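Local coordinates for AmbC (PDB 5O15), which is a bifunctional dehydratase-cyclase domain of ambruticin biosynthesis, which probably eliminates water from a polyketide intermediate and then closes an oxygen heterocycle, at residues 178-183 and 190-195. Numbering follows the deposited sequence. Where two conformers were deposited one is given.
Sequences RGVTAA and IYADLA
D193 meets both T181 and A182 where a beta bulge interrupts the hairpin of strands 180-186 and 189-195, a worked example of how antiparallel strands absorb one extra residue. Opposite D193 stand two residues: T181 N donates to D193 O at 2.9 Å, with an N-H...O angle of 153°, and D193 N donates to A182 O (3.0 Å). Beyond the bulge, A195 N donates to G179 O (2.9 Å). The register shifts by one between the pairs V180-L194 and A182-D193.

Among the side chains, T181 crosses D193 at about a right angle. In the conformer described, with chi1 66°, OG1 sits between the backbone N and carbonyl carbon, 3.2 Å from D193 CB. D193 OD2 accepts a hydrogen bond from W152 NE1, and OD1 forms a salt bridge with R256 NE.

Apolar contacts occupy the face bearing V180, A183, A192 and L194. V180 CG2 lies alongside L194 CD2 (4.1 Å), and A183 CB and A192 CB meet at 3.9 Å. V180, A192 and L194 touch helix 211-225, while A183 rests on V162. This hot-dog-fold hairpin thus turns an apolar face to the helix, and on its other face W152 and R256 grip the D193 carboxylate, probably limiting its rotation.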
ATOM      1  N   ARG A 178      10.542  -4.158   7.095  1.00 14.04           N
ATOM      2  CA  ARG A 178      10.374  -4.876   8.361  1.00 15.02           C
ATOM      3  C   ARG A 178       9.782  -3.870   9.338  1.00 14.21           C
ATOM      4  O   ARG A 178      10.498  -3.315  10.173  1.00 16.48           O
ATOM      5  CB  ARG A 178      11.698  -5.473   8.864  1.00 19.16           C
ATOM      6  CG  ARG A 178      12.055  -6.769   8.165  1.00 25.34           C
ATOM      7  CD  ARG A 178      13.271  -7.498   8.797  1.00 27.66           C
ATOM      8  NE  ARG A 178      14.487  -6.957   8.245  1.00 29.45           N
ATOM      9  CZ  ARG A 178      14.983  -7.279   7.053  1.00 30.01           C
ATOM     10  NH1 ARG A 178      14.335  -8.133   6.277  1.00 29.96           N
ATOM     11  NH2 ARG A 178      16.118  -6.728   6.620  1.00 32.38           N
ATOM     12  N   GLY A 179       8.480  -3.595   9.192  1.00 13.01           N
ATOM     13  CA  GLY A 179       7.863  -2.502   9.902  1.00 13.28           C
ATOM     14  C   GLY A 179       6.883  -2.906  10.968  1.00 12.72           C
ATOM     15  O   GLY A 179       6.099  -2.053  11.407  1.00 13.60           O
ATOM     16  N   VAL A 180       6.876  -4.155  11.393  1.00 12.65           N
ATOM     17  CA  VAL A 180       5.952  -4.638  12.411  1.00 12.31           C
ATOM     18  C   VAL A 180       6.738  -4.874  13.692  1.00 12.69           C
ATOM     19  O   VAL A 180       7.610  -5.753  13.750  1.00 15.66           O
ATOM     20  CB  VAL A 180       5.257  -5.933  11.989  1.00 13.97           C
ATOM     21  CG1 VAL A 180       4.192  -6.315  13.020  1.00 14.54           C
ATOM     22  CG2 VAL A 180       4.604  -5.782  10.641  1.00 14.60           C
ATOM     23  N   THR A 181       6.456  -4.118  14.733  0.56 12.81           N
ATOM     24  CA  THR A 181       7.216  -4.334  15.951  0.56 14.64           C
ATOM     25  C   THR A 181       6.557  -5.344  16.871  0.56 13.95           C
ATOM     26  O   THR A 181       7.261  -5.942  17.699  0.56 15.76           O
ATOM     27  CB  THR A 181       7.440  -3.019  16.689  0.56 18.20           C
ATOM     28  OG1 THR A 181       6.187  -2.536  17.137  0.56 19.20           O
ATOM     29  CG2 THR A 181       8.052  -1.986  15.819  0.56 17.72           C
ATOM     30  N   ALA A 182       5.253  -5.576  16.776  1.00 12.28           N
ATOM     31  CA  ALA A 182       4.567  -6.565  17.606  1.00 12.70           C
ATOM     32  C   ALA A 182       3.199  -6.808  16.991  1.00 11.83           C
ATOM     33  O   ALA A 182       2.647  -5.917  16.343  1.00 11.89           O
ATOM     34  CB  ALA A 182       4.392  -6.056  19.034  1.00 14.34           C
ATOM     35  N   ALA A 183       2.645  -7.995  17.177  1.00 12.61           N
ATOM     36  CA  ALA A 183       1.325  -8.311  16.645  1.00 12.10           C
ATOM     37  C   ALA A 183       0.683  -9.402  17.500  1.00 11.93           C
ATOM     38  O   ALA A 183       1.366 -10.212  18.141  1.00 12.88           O
ATOM     39  CB  ALA A 183       1.416  -8.742  15.177  1.00 13.89           C
ATOM     40  N   ILE A 190      -6.269  -9.218  13.432  1.00 13.06           N
ATOM     41  CA  ILE A 190      -4.866  -9.048  13.769  0.70 13.00           C
ATOM     42  C   ILE A 190      -4.664  -7.623  14.243  1.00 12.56           C
ATOM     43  O   ILE A 190      -5.081  -6.673  13.569  1.00 14.20           O
ATOM     44  CB  ILE A 190      -3.961  -9.358  12.573  0.70 13.66           C
ATOM     45  CG1 ILE A 190      -4.213 -10.789  12.076  0.70 16.12           C
ATOM     46  CG2 ILE A 190      -2.517  -9.143  12.937  0.70 14.44           C
ATOM     47  CD1 ILE A 190      -3.850 -11.860  13.046  0.70 20.85           C
ATOM     48  N   TYR A 191      -4.043  -7.464  15.405  1.00 12.18           N
ATOM     49  CA  TYR A 191      -3.716  -6.180  15.985  1.00 12.13           C
ATOM     50  C   TYR A 191      -2.207  -6.026  15.952  1.00 12.29           C
ATOM     51  O   TYR A 191      -1.488  -6.963  16.322  1.00 15.30           O
ATOM     52  CB  TYR A 191      -4.237  -6.098  17.431  1.00 12.57           C
ATOM     53  CG  TYR A 191      -5.745  -6.106  17.466  1.00 13.27           C
ATOM     54  CD1 TYR A 191      -6.425  -4.945  17.193  1.00 13.92           C
ATOM     55  CD2 TYR A 191      -6.481  -7.256  17.698  1.00 15.21           C
ATOM     56  CE1 TYR A 191      -7.800  -4.908  17.174  1.00 16.06           C
ATOM     57  CE2 TYR A 191      -7.883  -7.234  17.672  1.00 16.94           C
ATOM     58  CZ  TYR A 191      -8.526  -6.048  17.415  1.00 17.53           C
ATOM     59  OH  TYR A 191      -9.911  -5.969  17.367  1.00 21.75           O
ATOM     60  N   ALA A 192      -1.699  -4.874  15.543  1.00 11.08           N
ATOM     61  CA  ALA A 192      -0.255  -4.732  15.412  1.00 11.42           C
ATOM     62  C   ALA A 192       0.203  -3.321  15.702  1.00 10.67           C
ATOM     63  O   ALA A 192      -0.512  -2.347  15.443  1.00 11.86           O
ATOM     64  CB  ALA A 192       0.215  -5.176  14.023  1.00 13.00           C
ATOM     65  N   ASP A 193       1.438  -3.226  16.219  1.00 11.46           N
ATOM     66  CA  ASP A 193       2.193  -1.983  16.279  1.00 11.66           C
ATOM     67  C   ASP A 193       3.091  -1.917  15.053  1.00 11.33           C
ATOM     68  O   ASP A 193       3.913  -2.819  14.841  1.00 12.72           O
ATOM     69  CB  ASP A 193       3.034  -1.936  17.553  1.00 11.79           C
ATOM     70  CG  ASP A 193       2.195  -1.804  18.785  1.00 13.07           C
ATOM     71  OD1 ASP A 193       1.414  -0.843  18.890  1.00 14.61           O
ATOM     72  OD2 ASP A 193       2.324  -2.604  19.719  1.00 18.50           O
ATOM     73  N   LEU A 194       2.944  -0.841  14.273  1.00 11.19           N
ATOM     74  CA  LEU A 194       3.679  -0.621  13.034  1.00 11.62           C
ATOM     75  C   LEU A 194       4.587   0.588  13.210  1.00 12.26           C
ATOM     76  O   LEU A 194       4.180   1.600  13.773  1.00 12.71           O
ATOM     77  CB  LEU A 194       2.725  -0.342  11.877  1.00 12.26           C
ATOM     78  CG  LEU A 194       1.577  -1.331  11.672  1.00 12.73           C
ATOM     79  CD1 LEU A 194       0.772  -0.931  10.436  1.00 13.73           C
ATOM     80  CD2 LEU A 194       2.034  -2.774  11.559  1.00 13.29           C
ATOM     81  N   ALA A 195       5.811   0.505  12.709  1.00 12.78           N
ATOM     82  CA  ALA A 195       6.706   1.650  12.807  1.00 14.05           C
ATOM     83  C   ALA A 195       7.725   1.584  11.696  1.00 15.10           C
ATOM     84  O   ALA A 195       8.294   0.520  11.450  1.00 16.48           O
ATOM     85  CB  ALA A 195       7.454   1.678  14.148  1.00 14.88           C
TER